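PDB 2CW2: superoxide dismutase 1 from Perkinsus marinus, which probably catalyses the dismutation of superoxide to hydrogen peroxide and dioxygen at a bound iron ion, removing radicals toxic to the cell. Local coordinates for residues A[34-39]-A[60-65]; A[76-81]-A[89-94]; A[106-111]-A[152-157]; A[163-168]-A[178-183]. All coordinates share one frame; numbering follows the deposited sequence.

Contact 1: residues A[34-39]-A[60-65]; sequences QCPPLP and KHHQTY
Where Cys35 meets Gln63, one water is gripped by three groups: it accepts from Cys35 N at 2.9 Å and from Gln63 NE2 at 3.1 Å, and donates to Gln34 OE1 over a longer 3.3 Å. In this iron/manganese superoxide dismutase fold the water joins the loop that precedes helix 51-73 to that helix, both within the alpha-hairpin domain; no direct hydrogen bond links the two segments. Gln63 NE2 has a further partner in Asp67, one turn along the helix, so the amide is held from two directions and its rotation is restricted. The bend of Gln63 at its second torsion (73°) turns the amide to the loop and lays OE1 against Cys35 CB at 3.4 Å. Beside this polar link is a sulfur-aromatic contact. Cys35 SG sits over one face of the His62 ring, 3.7 Å from its centroid and only 14° off the ring normal. With CG of His62 swung anti to its own nitrogen (chi1 -164°), the imidazole projects from the helix beneath the sulfur. His62 is in the second shell of the metal site: its ring also meets that of His105, an iron ligand, and its side chain lies about 7 Å from the iron. Pro36 extends the cover on the loop side, bringing CD obliquely to His62 CE1 at 4.4 Å.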
loop_
_atom_site.group_PDB
_atom_site.type_symbol
_atom_site.label_atom_id
_atom_site.label_comp_id
_atom_site.label_asym_id
_atom_site.label_seq_id
_atom_site.Cartn_x
_atom_site.Cartn_y
_atom_site.Cartn_z
ATOM N N GLN A 34 22.758 -2.215 8.235
ATOM C CA GLN A 34 22.469 -3.639 8.251
ATOM C C GLN A 34 21.029 -3.897 8.628
ATOM O O GLN A 34 20.366 -3.072 9.260
ATOM C CB GLN A 34 23.389 -4.402 9.215
ATOM C CG GLN A 34 24.873 -4.127 9.050
ATOM C CD GLN A 34 25.473 -4.692 7.767
ATOM O OE1 GLN A 34 25.027 -5.725 7.251
ATOM N NE2 GLN A 34 26.513 -4.025 7.261
ATOM N N CYS A 35 20.558 -5.063 8.241
ATOM C CA CYS A 35 19.204 -5.489 8.574
ATOM C C CYS A 35 19.329 -6.445 9.751
ATOM O O CYS A 35 19.808 -7.576 9.585
ATOM C CB CYS A 35 18.593 -6.186 7.355
ATOM S SG CYS A 35 16.911 -6.785 7.603
ATOM N N PRO A 36 18.909 -5.997 10.940
ATOM C CA PRO A 36 19.039 -6.807 12.163
ATOM C C PRO A 36 18.232 -8.087 12.027
ATOM O O PRO A 36 17.149 -8.064 11.414
ATOM C CB PRO A 36 18.429 -5.925 13.268
ATOM C CG PRO A 36 18.163 -4.612 12.664
ATOM C CD PRO A 36 18.242 -4.710 11.168
ATOM N N PRO A 37 18.728 -9.189 12.580
ATOM C CA PRO A 37 18.011 -10.458 12.491
ATOM C C PRO A 37 16.754 -10.406 13.332
ATOM O O PRO A 37 16.669 -9.634 14.283
ATOM C CB PRO A 37 19.004 -11.473 13.093
ATOM C CG PRO A 37 19.791 -10.650 14.030
ATOM C CD PRO A 37 19.988 -9.320 13.331
ATOM N N LEU A 38 15.772 -11.203 12.938
ATOM C CA LEU A 38 14.563 -11.405 13.726
ATOM C C LEU A 38 14.966 -11.926 15.094
ATOM O O LEU A 38 15.883 -12.755 15.208
ATOM C CB LEU A 38 13.692 -12.454 13.048
ATOM C CG LEU A 38 12.431 -12.105 12.266
ATOM C CD1 LEU A 38 12.297 -10.635 11.864
ATOM C CD2 LEU A 38 12.181 -13.052 11.082
ATOM N N PRO A 39 14.294 -11.464 16.139
ATOM C CA PRO A 39 14.557 -11.981 17.493
ATOM C C PRO A 39 13.925 -13.345 17.816
ATOM O O PRO A 39 13.943 -13.742 18.983
ATOM C CB PRO A 39 14.023 -10.874 18.422
ATOM C CG PRO A 39 13.177 -9.956 17.556
ATOM C CD PRO A 39 13.295 -10.385 16.118
ATOM N N LYS A 60 12.869 -10.493 2.380
ATOM C CA LYS A 60 12.747 -9.767 1.115
ATOM C C LYS A 60 12.537 -8.248 1.308
ATOM O O LYS A 60 13.414 -7.445 0.946
ATOM C CB LYS A 60 11.683 -10.392 0.162
ATOM C CG LYS A 60 12.041 -11.837 -0.388
ATOM C CD LYS A 60 13.374 -11.860 -1.165
ATOM C CE LYS A 60 13.664 -13.193 -1.927
ATOM N NZ LYS A 60 12.726 -14.288 -1.586
ATOM N N HIS A 61 11.399 -7.853 1.888
ATOM C CA HIS A 61 11.047 -6.434 1.961
ATOM C C HIS A 61 12.038 -5.660 2.813
ATOM O O HIS A 61 12.652 -4.702 2.343
ATOM C CB HIS A 61 9.629 -6.245 2.528
ATOM C CG HIS A 61 8.544 -6.739 1.621
ATOM N ND1 HIS A 61 8.052 -5.992 0.570
ATOM C CD2 HIS A 61 7.858 -7.905 1.604
ATOM C CE1 HIS A 61 7.112 -6.677 -0.053
ATOM N NE2 HIS A 61 6.967 -7.836 0.561
ATOM N N HIS A 62 12.174 -6.069 4.076
ATOM C CA HIS A 62 13.042 -5.386 5.032
ATOM C C HIS A 62 14.476 -5.349 4.498
ATOM O O HIS A 62 15.093 -4.282 4.402
ATOM C CB HIS A 62 12.994 -6.101 6.396
ATOM C CG HIS A 62 13.528 -5.295 7.555
ATOM N ND1 HIS A 62 13.610 -5.817 8.831
ATOM C CD2 HIS A 62 14.004 -4.028 7.637
ATOM C CE1 HIS A 62 14.093 -4.899 9.655
ATOM N NE2 HIS A 62 14.354 -3.805 8.956
ATOM N N GLN A 63 15.010 -6.518 4.167
ATOM C CA GLN A 63 16.393 -6.589 3.714
ATOM C C GLN A 63 16.638 -5.747 2.477
ATOM O O GLN A 63 17.704 -5.152 2.320
ATOM C CB GLN A 63 16.810 -8.034 3.451
ATOM C CG GLN A 63 18.248 -8.163 2.936
ATOM C CD GLN A 63 19.270 -7.914 4.016
ATOM O OE1 GLN A 63 19.272 -8.610 5.038
ATOM N NE2 GLN A 63 20.143 -6.919 3.807
ATOM N N THR A 64 15.659 -5.722 1.581
ATOM C CA THR A 64 15.805 -4.964 0.346
ATOM C C THR A 64 15.819 -3.471 0.615
ATOM O O THR A 64 16.532 -2.721 -0.056
ATOM C CB THR A 64 14.707 -5.346 -0.654
ATOM O OG1 THR A 64 14.925 -6.695 -1.064
ATOM C CG2 THR A 64 14.840 -4.552 -1.964
ATOM N N TYR A 65 15.039 -3.019 1.593
ATOM C CA TYR A 65 15.080 -1.602 1.928
ATOM C C TYR A 65 16.503 -1.244 2.380
ATOM O O TYR A 65 17.027 -0.174 2.041
ATOM C CB TYR A 65 14.103 -1.254 3.063
ATOM C CG TYR A 65 12.619 -1.169 2.698
ATOM C CD1 TYR A 65 12.163 -0.319 1.697
ATOM C CD2 TYR A 65 11.682 -1.930 3.385
ATOM C CE1 TYR A 65 10.795 -0.234 1.392
ATOM C CE2 TYR A 65 10.319 -1.871 3.078
ATOM C CZ TYR A 65 9.885 -1.015 2.089
ATOM O OH TYR A 65 8.533 -0.960 1.802
HETATM O O HOH W 1 21.989 -6.574 6.289
#

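Contact 2: residues A[76-81]-A[89-94]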
loop_
_atom_site.group_PDB
_atom_site.type_symbol
_atom_site.label_atom_id
_atom_site.label_comp_id
_atom_site.label_asym_id
_atom_site.label_seq_id
_atom_site.Cartn_x
_atom_site.Cartn_y
_atom_site.Cartn_z
ATOM N N ASN A 76 26.378 8.839 -1.509
ATOM C CA ASN A 76 25.968 9.997 -0.741
ATOM C C ASN A 76 26.536 9.905 0.674
ATOM O O ASN A 76 25.955 9.267 1.562
ATOM C CB ASN A 76 24.436 10.101 -0.732
ATOM C CG ASN A 76 23.938 11.388 -0.112
ATOM O OD1 ASN A 76 24.501 11.883 0.860
ATOM N ND2 ASN A 76 22.853 11.927 -0.666
ATOM N N SER A 77 27.691 10.537 0.872
ATOM C CA SER A 77 28.427 10.396 2.117
ATOM C C SER A 77 27.648 11.031 3.260
ATOM O O SER A 77 27.816 10.661 4.418
ATOM C CB SER A 77 29.827 11.018 1.974
ATOM O OG SER A 77 29.716 12.420 1.804
ATOM N N THR A 78 26.780 11.978 2.921
ATOM C CA THR A 78 25.898 12.619 3.879
ATOM C C THR A 78 24.884 11.616 4.440
ATOM O O THR A 78 24.718 11.486 5.662
ATOM C CB THR A 78 25.168 13.814 3.191
ATOM O OG1 THR A 78 26.029 14.958 3.174
ATOM C CG2 THR A 78 23.983 14.286 4.017
ATOM N N ILE A 79 24.208 10.902 3.548
ATOM C CA ILE A 79 23.277 9.876 3.995
ATOM C C ILE A 79 24.051 8.781 4.733
ATOM O O ILE A 79 23.697 8.383 5.852
ATOM C CB ILE A 79 22.508 9.280 2.811
ATOM C CG1 ILE A 79 21.272 10.141 2.505
ATOM C CG2 ILE A 79 22.082 7.845 3.115
ATOM C CD1 ILE A 79 21.112 10.458 1.048
ATOM N N ALA A 80 25.455 8.260 4.275
ATOM C CA ALA A 80 26.219 7.311 5.080
ATOM C C ALA A 80 26.565 7.825 6.485
ATOM O O ALA A 80 26.736 7.029 7.402
ATOM C CB ALA A 80 27.475 6.904 4.337
ATOM N N SER A 81 26.670 9.137 6.665
ATOM C CA SER A 81 27.074 9.677 7.961
ATOM C C SER A 81 25.945 9.759 8.980
ATOM O O SER A 81 26.202 9.933 10.174
ATOM C CB SER A 81 27.755 11.043 7.804
ATOM O OG SER A 81 26.824 12.076 7.500
ATOM N N LYS A 89 14.518 12.395 10.353
ATOM C CA LYS A 89 14.241 13.764 10.766
ATOM C C LYS A 89 14.547 14.787 9.678
ATOM O O LYS A 89 13.932 15.846 9.629
ATOM C CB LYS A 89 15.017 14.122 12.044
ATOM C CG LYS A 89 14.536 13.401 13.309
ATOM C CD LYS A 89 15.519 13.643 14.477
ATOM C CE LYS A 89 15.030 13.047 15.805
ATOM N NZ LYS A 89 13.797 13.731 16.331
ATOM N N THR A 90 15.456 14.429 8.779
ATOM C CA THR A 90 16.162 15.396 7.970
ATOM C C THR A 90 16.126 15.114 6.441
ATOM O O THR A 90 16.289 16.032 5.609
ATOM C CB THR A 90 17.596 15.421 8.559
ATOM O OG1 THR A 90 17.748 16.588 9.384
ATOM C CG2 THR A 90 18.642 15.501 7.522
ATOM N N GLU A 91 15.883 13.872 6.039
ATOM C CA GLU A 91 15.882 13.631 4.598
ATOM C C GLU A 91 14.502 13.740 3.942
ATOM O O GLU A 91 13.499 14.009 4.603
ATOM C CB GLU A 91 16.648 12.360 4.200
ATOM C CG GLU A 91 17.906 12.612 3.351
ATOM C CD GLU A 91 19.073 13.196 4.158
ATOM O OE1 GLU A 91 19.110 12.969 5.388
ATOM O OE2 GLU A 91 19.935 13.901 3.575
ATOM N N THR A 92 14.478 13.621 2.621
ATOM C CA THR A 92 13.244 13.758 1.849
ATOM C C THR A 92 13.258 12.706 0.758
ATOM O O THR A 92 14.321 12.140 0.454
ATOM C CB THR A 92 13.143 15.135 1.166
ATOM O OG1 THR A 92 14.244 15.308 0.263
ATOM C CG2 THR A 92 13.275 16.268 2.171
ATOM N N GLY A 93 12.088 12.446 0.186
ATOM C CA GLY A 93 11.956 11.499 -0.897
ATOM C C GLY A 93 12.436 10.083 -0.607
ATOM O O GLY A 93 12.233 9.535 0.489
ATOM N N LYS A 94 13.059 9.477 -1.608
ATOM C CA LYS A 94 13.442 8.059 -1.526
ATOM C C LYS A 94 14.315 7.704 -0.295
ATOM O O LYS A 94 13.995 6.770 0.434
ATOM C CB LYS A 94 14.084 7.612 -2.839
ATOM C CG LYS A 94 14.313 6.133 -2.971
ATOM C CD LYS A 94 14.523 5.722 -4.451
ATOM C CE LYS A 94 15.291 4.400 -4.555
ATOM N NZ LYS A 94 15.216 3.832 -5.933
HETATM O O HOH W 2 21.090 13.972 0.795
#
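The short helical connection between the two long helices of the alpha-hairpin domain contains this contact, in which Glu91 reaches over to Thr78 and Ile79. Glu91 is the first residue to leave helical geometry after helix 84-90, and its chain bends at chi2 (74°). Its carboxylate meets two side chains at van der Waals range: CD lies 4.1 Å from Ile79 CG1, and OE2 lies 4.1 Å from Thr78 CG2. The polar link is indirect. One water donates to Glu91 OE2 at 3.0 Å and appears to accept from Asn76 ND2 at 3.1 Å, bridging the carboxylate to the residue just ahead of helix 77-81; the ND2 end of this bridge is the less certain one. Asn76 is the N-cap of helix 77-81: its OD1 takes the N-H of Ile79 at 2.9 Å, nearly straight at the hydrogen (164°), although the donor stands well above the carbonyl plane. Glu91 OE1 makes a long, weak ion pair with Lys82. Around the contact, Ile79 packs on Leu69 and Ile72 of helix 51-73, while Glu91 O accepts from Arg177, tying the turn between helices 84-90 and 93-110 to the loop before strand 181-187.

Contact 3: residues A[106-111]-A[152-157]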
loop_
_atom_site.group_PDB
_atom_site.type_symbol
_atom_site.label_atom_id
_atom_site.label_comp_id
_atom_site.label_asym_id
_atom_site.label_seq_id
_atom_site.Cartn_x
_atom_site.Cartn_y
_atom_site.Cartn_z
ATOM N N THR A 106 12.368 -2.900 11.685
ATOM C CA THR A 106 13.122 -3.381 12.831
ATOM C C THR A 106 12.289 -3.201 14.101
ATOM O O THR A 106 12.196 -4.089 14.949
ATOM C CB THR A 106 14.446 -2.607 12.929
ATOM O OG1 THR A 106 15.256 -2.959 11.808
ATOM C CG2 THR A 106 15.234 -3.058 14.141
ATOM N N PHE A 107 11.656 -2.045 14.217
ATOM C CA PHE A 107 10.842 -1.756 15.389
ATOM C C PHE A 107 9.636 -2.710 15.430
ATOM O O PHE A 107 9.284 -3.249 16.494
ATOM C CB PHE A 107 10.335 -0.312 15.293
ATOM C CG PHE A 107 9.716 0.204 16.564
ATOM C CD1 PHE A 107 10.456 0.999 17.435
ATOM C CD2 PHE A 107 8.403 -0.088 16.886
ATOM C CE1 PHE A 107 9.904 1.473 18.606
ATOM C CE2 PHE A 107 7.834 0.395 18.081
ATOM C CZ PHE A 107 8.588 1.183 18.935
ATOM N N PHE A 108 9.006 -2.901 14.277
ATOM C CA PHE A 108 7.831 -3.788 14.166
ATOM C C PHE A 108 8.171 -5.214 14.625
ATOM O O PHE A 108 7.505 -5.783 15.480
ATOM C CB PHE A 108 7.294 -3.804 12.719
ATOM C CG PHE A 108 6.101 -4.733 12.511
ATOM C CD1 PHE A 108 4.915 -4.536 13.210
ATOM C CD2 PHE A 108 6.171 -5.779 11.590
ATOM C CE1 PHE A 108 3.829 -5.381 13.022
ATOM C CE2 PHE A 108 5.081 -6.625 11.383
ATOM C CZ PHE A 108 3.904 -6.418 12.109
ATOM N N PHE A 109 9.228 -5.790 14.074
ATOM C CA PHE A 109 9.566 -7.176 14.394
ATOM C C PHE A 109 10.012 -7.323 15.865
ATOM O O PHE A 109 9.761 -8.365 16.496
ATOM C CB PHE A 109 10.651 -7.701 13.422
ATOM C CG PHE A 109 10.194 -7.808 11.970
ATOM C CD1 PHE A 109 10.990 -7.313 10.942
ATOM C CD2 PHE A 109 9.016 -8.470 11.636
ATOM C CE1 PHE A 109 10.593 -7.416 9.595
ATOM C CE2 PHE A 109 8.601 -8.566 10.300
ATOM C CZ PHE A 109 9.407 -8.036 9.267
ATOM N N ASN A 110 10.652 -6.282 16.405
ATOM C CA ASN A 110 10.993 -6.243 17.831
ATOM C C ASN A 110 9.738 -6.202 18.707
ATOM O O ASN A 110 9.742 -6.698 19.847
ATOM C CB ASN A 110 11.882 -5.025 18.139
ATOM C CG ASN A 110 13.349 -5.251 17.747
ATOM O OD1 ASN A 110 14.119 -4.291 17.492
ATOM N ND2 ASN A 110 13.752 -6.495 17.736
ATOM N N ASN A 111 8.671 -5.634 18.137
ATOM C CA ASN A 111 7.404 -5.361 18.817
ATOM C C ASN A 111 6.506 -6.581 18.899
ATOM O O ASN A 111 5.435 -6.511 19.506
ATOM C CB ASN A 111 6.662 -4.222 18.072
ATOM C CG ASN A 111 5.488 -3.685 18.834
ATOM O OD1 ASN A 111 5.000 -2.614 18.542
ATOM N ND2 ASN A 111 5.036 -4.432 19.854
ATOM N N SER A 152 -1.199 2.193 2.101
ATOM C CA SER A 152 -0.082 1.633 2.864
ATOM C C SER A 152 0.258 2.541 4.047
ATOM O O SER A 152 0.185 3.763 3.949
ATOM C CB SER A 152 1.143 1.490 1.970
ATOM O OG SER A 152 0.840 0.702 0.830
ATOM N N GLY A 153 0.602 1.950 5.175
ATOM C CA GLY A 153 0.986 2.782 6.308
ATOM C C GLY A 153 1.235 2.010 7.587
ATOM O O GLY A 153 1.365 0.772 7.573
ATOM N N TRP A 154 1.313 2.766 8.679
ATOM C CA TRP A 154 1.687 2.275 10.009
ATOM C C TRP A 154 0.787 2.934 11.035
ATOM O O TRP A 154 0.408 4.109 10.867
ATOM C CB TRP A 154 3.133 2.708 10.340
ATOM C CG TRP A 154 4.119 2.134 9.419
ATOM C CD1 TRP A 154 4.467 2.616 8.180
ATOM C CD2 TRP A 154 4.843 0.913 9.591
ATOM N NE1 TRP A 154 5.386 1.781 7.595
ATOM C CE2 TRP A 154 5.632 0.727 8.437
ATOM C CE3 TRP A 154 4.913 -0.048 10.613
ATOM C CZ2 TRP A 154 6.476 -0.380 8.276
ATOM C CZ3 TRP A 154 5.768 -1.132 10.455
ATOM C CH2 TRP A 154 6.518 -1.297 9.297
ATOM N N VAL A 155 0.515 2.240 12.136
ATOM C CA VAL A 155 -0.120 2.885 13.283
ATOM C C VAL A 155 0.871 2.792 14.440
ATOM O O VAL A 155 1.498 1.748 14.642
ATOM C CB VAL A 155 -1.465 2.235 13.652
ATOM C CG1 VAL A 155 -2.082 2.928 14.884
ATOM C CG2 VAL A 155 -2.422 2.293 12.481
ATOM N N TRP A 156 1.052 3.905 15.147
ATOM C CA TRP A 156 2.037 4.000 16.217
ATOM C C TRP A 156 1.359 4.361 17.536
ATOM O O TRP A 156 0.411 5.155 17.551
ATOM C CB TRP A 156 3.001 5.143 15.910
ATOM C CG TRP A 156 3.802 4.996 14.677
ATOM C CD1 TRP A 156 3.454 5.395 13.404
ATOM C CD2 TRP A 156 5.113 4.446 14.578
ATOM N NE1 TRP A 156 4.472 5.103 12.525
ATOM C CE2 TRP A 156 5.504 4.528 13.221
ATOM C CE3 TRP A 156 6.010 3.882 15.505
ATOM C CZ2 TRP A 156 6.745 4.077 12.768
ATOM C CZ3 TRP A 156 7.240 3.424 15.048
ATOM C CH2 TRP A 156 7.584 3.515 13.690
ATOM N N LEU A 157 1.828 3.762 18.627
ATOM C CA LEU A 157 1.591 4.307 19.961
ATOM C C LEU A 157 2.855 5.082 20.243
ATOM O O LEU A 157 3.961 4.526 20.146
ATOM C CB LEU A 157 1.438 3.200 21.019
ATOM C CG LEU A 157 1.323 3.810 22.435
ATOM C CD1 LEU A 157 0.062 4.660 22.509
ATOM C CD2 LEU A 157 1.243 2.722 23.463
#
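Two phenylalanines of a helix meet two tryptophans of a strand, Phe107 with Trp156 and Phe108 with Trp154, in a wholly buried contact whose centre is about 1 Å from the centre of the chain. No hydrogen bond crosses it. The first pair is edge-to-face (T-shaped in kind, though tilted): the six-membered ring of Trp156 directs its edge at the face of Phe107, with centroids 5.6 Å apart and planes at 58°. Its leading atom, CZ3, stands 4.1 Å above the Phe107 plane, displaced toward the rim on the CD2 side. The second pair is of a different type. Trp154 CZ3 touches Phe108 CB at 3.8 Å, and that methylene lies at the indole edge, near its plane, so the closest approach is to the root of the phenylalanine side chain. Both tryptophans have CG beside their own backbone nitrogen (chi1 -63° for Trp154), which carries the two indoles in the same direction from strand 153-159. The contact unites the two parts of the iron/manganese superoxide dismutase fold: helix 93-110 belongs to the alpha-hairpin domain, and strand 153-159 is the middle strand of the three-stranded antiparallel sheet in the C-terminal domain. The buried indole nitrogens are satisfied beyond the contact, Trp154 NE1 by Gln101 OE1 and Trp156 NE1 by Gly173 O. Trp154 also packs edge-to-face with the iron ligand His105 and touches Asp187, another ligand, which brings its side chain to about 4 Å from the iron.

Contact 4: residues A[163-168]-A[178-183]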
loop_
_atom_site.group_PDB
_atom_site.type_symbol
_atom_site.label_atom_id
_atom_site.label_comp_id
_atom_site.label_asym_id
_atom_site.label_seq_id
_atom_site.Cartn_x
_atom_site.Cartn_y
_atom_site.Cartn_z
ATOM N N LYS A 163 2.992 11.935 27.282
ATOM C CA LYS A 163 1.592 11.521 27.142
ATOM C C LYS A 163 1.476 10.506 26.026
ATOM O O LYS A 163 2.106 10.678 24.990
ATOM C CB LYS A 163 0.745 12.721 26.719
ATOM C CG LYS A 163 -0.365 13.134 27.670
ATOM C CD LYS A 163 -1.453 12.078 27.835
ATOM C CE LYS A 163 -2.720 12.689 28.443
ATOM N NZ LYS A 163 -3.136 12.071 29.722
ATOM N N LEU A 164 0.652 9.484 26.218
ATOM C CA LEU A 164 0.442 8.464 25.197
ATOM C C LEU A 164 -0.511 8.983 24.144
ATOM O O LEU A 164 -1.508 9.639 24.456
ATOM C CB LEU A 164 -0.169 7.211 25.811
ATOM C CG LEU A 164 0.634 6.348 26.771
ATOM C CD1 LEU A 164 -0.005 4.943 26.842
ATOM C CD2 LEU A 164 2.089 6.251 26.348
ATOM N N LYS A 165 -0.222 8.677 22.889
ATOM C CA LYS A 165 -1.113 9.061 21.811
ATOM C C LYS A 165 -0.975 8.080 20.656
ATOM O O LYS A 165 0.114 7.568 20.398
ATOM C CB LYS A 165 -0.780 10.493 21.390
ATOM C CG LYS A 165 -1.419 11.014 20.148
ATOM C CD LYS A 165 -0.582 12.219 19.668
ATOM C CE LYS A 165 -1.129 13.532 20.168
ATOM N NZ LYS A 165 -0.378 14.697 19.591
ATOM N N ILE A 166 -2.080 7.822 19.970
ATOM C CA ILE A 166 -2.063 6.945 18.810
ATOM C C ILE A 166 -1.946 7.822 17.576
ATOM O O ILE A 166 -2.752 8.737 17.378
ATOM C CB ILE A 166 -3.333 6.099 18.729
ATOM C CG1 ILE A 166 -3.408 5.138 19.916
ATOM C CG2 ILE A 166 -3.376 5.335 17.373
ATOM C CD1 ILE A 166 -4.782 4.504 20.140
ATOM N N VAL A 167 -0.936 7.558 16.754
ATOM C CA VAL A 167 -0.759 8.326 15.528
ATOM C C VAL A 167 -0.555 7.417 14.340
ATOM O O VAL A 167 0.039 6.321 14.467
ATOM C CB VAL A 167 0.432 9.307 15.593
ATOM C CG1 VAL A 167 0.245 10.325 16.706
ATOM C CG2 VAL A 167 1.751 8.568 15.767
ATOM N N GLN A 168 -1.009 7.882 13.178
ATOM C CA GLN A 168 -0.884 7.082 11.966
ATOM C C GLN A 168 0.234 7.666 11.114
ATOM O O GLN A 168 0.421 8.881 11.095
ATOM C CB GLN A 168 -2.213 7.069 11.186
ATOM C CG GLN A 168 -3.343 6.469 11.998
ATOM C CD GLN A 168 -4.708 6.501 11.306
ATOM O OE1 GLN A 168 -4.815 6.281 10.088
ATOM N NE2 GLN A 168 -5.763 6.754 12.090
ATOM N N GLU A 178 8.821 14.103 13.749
ATOM C CA GLU A 178 8.365 15.147 14.662
ATOM C C GLU A 178 9.065 14.992 16.025
ATOM O O GLU A 178 10.115 14.351 16.118
ATOM C CB GLU A 178 6.829 15.163 14.748
ATOM C CG GLU A 178 6.135 13.901 14.234
ATOM C CD GLU A 178 6.079 13.772 12.713
ATOM O OE1 GLU A 178 5.669 12.704 12.240
ATOM O OE2 GLU A 178 6.430 14.720 11.978
ATOM N N SER A 179 8.554 15.559 17.101
ATOM C CA SER A 179 9.388 15.436 18.313
ATOM C C SER A 179 9.469 14.015 18.934
ATOM O O SER A 179 10.221 13.803 19.882
ATOM C CB SER A 179 9.034 16.501 19.383
ATOM O OG SER A 179 7.630 16.771 19.439
ATOM N N LYS A 180 8.768 13.037 18.350
ATOM C CA LYS A 180 8.119 12.014 19.185
ATOM C C LYS A 180 8.822 10.671 19.404
ATOM O O LYS A 180 9.688 10.271 18.629
ATOM C CB LYS A 180 6.673 11.814 18.715
ATOM C CG LYS A 180 6.003 13.111 18.306
ATOM C CD LYS A 180 4.624 12.867 17.689
ATOM C CE LYS A 180 3.977 14.184 17.209
ATOM N NZ LYS A 180 2.567 13.998 16.753
ATOM N N THR A 181 8.423 9.976 20.467
ATOM C CA THR A 181 9.044 8.712 20.842
ATOM C C THR A 181 8.125 7.511 20.623
ATOM O O THR A 181 7.114 7.392 21.297
ATOM C CB THR A 181 9.439 8.753 22.312
ATOM O OG1 THR A 181 10.319 9.855 22.541
ATOM C CG2 THR A 181 10.290 7.531 22.648
ATOM N N PRO A 182 8.492 6.632 19.695
ATOM C CA PRO A 182 7.694 5.433 19.374
ATOM C C PRO A 182 7.764 4.385 20.463
ATOM O O PRO A 182 8.834 4.125 21.018
ATOM C CB PRO A 182 8.333 4.900 18.096
ATOM C CG PRO A 182 9.703 5.539 18.047
ATOM C CD PRO A 182 9.691 6.772 18.854
ATOM N N LEU A 183 6.617 3.799 20.787
ATOM C CA LEU A 183 6.546 2.796 21.839
ATOM C C LEU A 183 6.093 1.450 21.303
ATOM O O LEU A 183 6.548 0.416 21.776
ATOM C CB LEU A 183 5.576 3.246 22.942
ATOM C CG LEU A 183 5.899 4.546 23.687
ATOM C CD1 LEU A 183 4.800 4.817 24.701
ATOM C CD2 LEU A 183 7.268 4.465 24.405
HETATM O O HOH W 3 3.491 10.317 11.218
#
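Leu164 and Leu183 cross at about a right angle, while Lys165 and Lys180 approach obliquely, end toward end. Leu164, Lys165 and Leu183 lie on strands 164-170 and 181-187, and Lys180 just ahead of the latter; these are the outer members of an antiparallel sheet whose middle strand is 153-159. The touching parts run 104° apart, with no direct hydrogen bond between the two segments. For the leucines the meeting is one methyl on another: Leu164 CD2 to Leu183 CD1 is 3.5 Å, tighter than usual carbon contact. Leu164 also packs on Leu127, Ile128 and Phe132 of helix 122-132, so this end is part of the hydrophobic core. The lysines reach each other by different routes. Lys180 is extended beyond CG, whereas Lys165 bends at its third torsion (-95°). Lys165 NZ finishes 4.1 Å from Lys180 NZ. Lys180 NZ also passes 4.3 Å from Val167 CG1. A water between Gln168 O and Glu178 OE1 makes only weak bonds to both. Asp160 lies close by: Lys180 packs on it, and Lys165 NZ forms a long, weak ion pair with its OD2. Two amines so near each other would be expected to lower somewhat the proton affinity of one or both, an effect that the Asp160 carboxylate would partly offset.

In the fold
Contacts 1 and 3 meet at helix 93-110, their centres about 14 Å apart, and touch directly, with His62 NE2 3.1 Å from Thr106 OG1. Each bears on the metal site set by His57, His105, Asp187 and His191: His105 adjoins both His62 of contact 1 and Trp154 of contact 3. Contacts 3 and 4 share one sheet, centres about 12 Å apart, through probable hydrogen bonds from Trp156 N to Val167 O (2.7 Å) and from Leu183 N to Leu157 O (2.8 Å). Contact 2 is remote from the iron; it approaches contact 4 where Lys89 NZ packs 3.7 Å from Glu178 O, another place where the hairpin and C-terminal domains meet.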